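Local structure of acetyl-CoA acetyltransferase A (Ascaris suum, 6BJA) at residues A[124-129]-A[256-261]. The protein probably catalyses acetyl transfer between acetyl-CoA molecules as a thiolase of lipid metabolism, and binds coenzyme A. Residues are numbered along the deposited sequence; the frame is centred on the assembly and turned at random.
Sequences SMSNAP and INDGAA
Ile256 meets Met125 through its CG2 methyl, which lies 3.7 Å from Met125 CE. The thioether bends at its last torsion (chi3 78°), and this bend brings the methyl onto the isoleucine branch. Ile256 also touches the bound coenzyme A, so this apolar pair lies beside the coenzyme A pocket.

Asn257 meets the same methionine through its backbone. The N-H points almost straight at the sulfur, a weak hydrogen bond with Asn257 N 3.5 Å from Met125 SD. Asn257 O lies 3.2 Å from Met125 CG and is buried without a hydrogen-bonding partner. The side chain of Asn257 leaves the backbone on the side away from 124-129. There OD1 accepts bonds from Thr255 and from the backbone N of His355, a predicted active-site residue, and ND2 binds the carbonyl of Ala22.

Asp258 carries the polar part of the contact. Its carboxylate grips the start of the 3-10 turn 125-127 with both oxygens. Ser126 N bonds to Asp258 OD1 at 2.9 Å on its syn lone pair, nearly straight (170°). Ser126 OG donates to Asp258 OD2 at 2.5 Å, on its syn side and slightly out of the carboxylate plane. This two-point hold fixes the rotation of the carboxylate. Ser126 OG also bonds to Arg25 N.

The contact ties the turn after strand 116-124 to strand 257-267 within the thiolase N-terminal domain. Strand 257-267 lies antiparallel between 116-124 and 11-23 in the mixed sheet: the backbone of Asp258 bonds to Ala22, that of Gly259 to Glu123. Leu148 of helix 147-153 packs on both Met125 and Ile256, and Leu357 of helix 357-371 touches Met125.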
loop_
_atom_site.group_PDB
_atom_site.type_symbol
_atom_site.label_atom_id
_atom_site.label_comp_id
_atom_site.label_asym_id
_atom_site.label_seq_id
_atom_site.Cartn_x
_atom_site.Cartn_y
_atom_site.Cartn_z
ATOM N N SER A 124 20.507 -7.150 -2.475
ATOM C CA SER A 124 20.015 -6.074 -3.318
ATOM C C SER A 124 19.168 -5.164 -2.455
ATOM O O SER A 124 17.949 -5.343 -2.338
ATOM C CB SER A 124 19.193 -6.599 -4.479
ATOM O OG SER A 124 18.737 -5.535 -5.298
ATOM N N MET A 125 19.807 -4.180 -1.851
ATOM C CA MET A 125 19.072 -3.293 -0.984
ATOM C C MET A 125 18.163 -2.380 -1.807
ATOM O O MET A 125 17.121 -1.926 -1.326
ATOM C CB MET A 125 20.044 -2.531 -0.094
ATOM C CG MET A 125 20.868 -3.481 0.758
ATOM S SD MET A 125 22.081 -2.757 1.890
ATOM C CE MET A 125 21.047 -2.177 3.265
ATOM N N SER A 126 18.513 -2.182 -3.079
ATOM C CA SER A 126 17.664 -1.442 -4.000
ATOM C C SER A 126 16.269 -2.021 -4.141
ATOM O O SER A 126 15.336 -1.304 -4.477
ATOM C CB SER A 126 18.298 -1.406 -5.383
ATOM O OG SER A 126 19.489 -0.627 -5.379
ATOM N N ASN A 127 16.144 -3.331 -3.961
ATOM C CA ASN A 127 14.870 -4.000 -4.183
ATOM C C ASN A 127 14.155 -4.435 -2.909
ATOM O O ASN A 127 13.140 -5.139 -2.970
ATOM C CB ASN A 127 15.099 -5.193 -5.091
ATOM C CG ASN A 127 15.302 -4.761 -6.509
ATOM O OD1 ASN A 127 14.375 -4.253 -7.134
ATOM N ND2 ASN A 127 16.514 -4.922 -7.020
ATOM N N ALA A 128 14.642 -3.996 -1.755
ATOM C CA ALA A 128 13.935 -4.239 -0.500
ATOM C C ALA A 128 12.610 -3.481 -0.521
ATOM O O ALA A 128 12.580 -2.280 -0.813
ATOM C CB ALA A 128 14.790 -3.796 0.655
ATOM N N PRO A 129 11.496 -4.158 -0.207
ATOM C CA PRO A 129 10.194 -3.511 -0.358
ATOM C C PRO A 129 9.710 -2.788 0.880
ATOM O O PRO A 129 10.433 -2.693 1.866
ATOM C CB PRO A 129 9.279 -4.688 -0.664
ATOM C CG PRO A 129 9.843 -5.782 0.230
ATOM C CD PRO A 129 11.358 -5.588 0.117
ATOM N N ILE A 256 23.976 2.275 1.917
ATOM C CA ILE A 256 23.225 1.087 1.490
ATOM C C ILE A 256 23.536 0.812 0.008
ATOM O O ILE A 256 23.728 1.731 -0.803
ATOM C CB ILE A 256 21.711 1.222 1.767
ATOM C CG1 ILE A 256 21.032 2.302 0.950
ATOM C CG2 ILE A 256 21.478 1.493 3.277
ATOM C CD1 ILE A 256 19.499 2.343 1.195
ATOM N N ASN A 257 23.662 -0.474 -0.318
ATOM C CA ASN A 257 24.296 -0.890 -1.557
ATOM C C ASN A 257 23.821 -2.246 -2.058
ATOM O O ASN A 257 23.207 -3.022 -1.310
ATOM C CB ASN A 257 25.813 -0.940 -1.365
ATOM C CG ASN A 257 26.406 0.423 -1.062
ATOM O OD1 ASN A 257 26.551 0.814 0.102
ATOM N ND2 ASN A 257 26.739 1.167 -2.113
ATOM N N ASP A 258 24.140 -2.518 -3.330
ATOM C CA ASP A 258 23.873 -3.796 -3.983
ATOM C C ASP A 258 25.194 -4.500 -4.335
ATOM O O ASP A 258 26.120 -3.858 -4.830
ATOM C CB ASP A 258 23.075 -3.621 -5.291
ATOM C CG ASP A 258 21.745 -2.901 -5.109
ATOM O OD1 ASP A 258 21.179 -2.951 -4.009
ATOM O OD2 ASP A 258 21.258 -2.308 -6.109
ATOM N N GLY A 259 25.276 -5.808 -4.103
ATOM C CA GLY A 259 26.463 -6.563 -4.455
ATOM C C GLY A 259 26.446 -7.990 -3.967
ATOM O O GLY A 259 25.581 -8.367 -3.173
ATOM N N ALA A 260 27.404 -8.780 -4.447
ATOM C CA ALA A 260 27.550 -10.177 -4.047
ATOM C C ALA A 260 29.014 -10.605 -4.057
ATOM O O ALA A 260 29.860 -9.982 -4.692
ATOM C CB ALA A 260 26.721 -11.083 -4.954
ATOM N N ALA A 261 29.304 -11.660 -3.312
ATOM C CA ALA A 261 30.659 -12.186 -3.214
ATOM C C ALA A 261 30.600 -13.663 -2.892
ATOM O O ALA A 261 29.722 -14.089 -2.145
ATOM C CB ALA A 261 31.448 -11.446 -2.148
#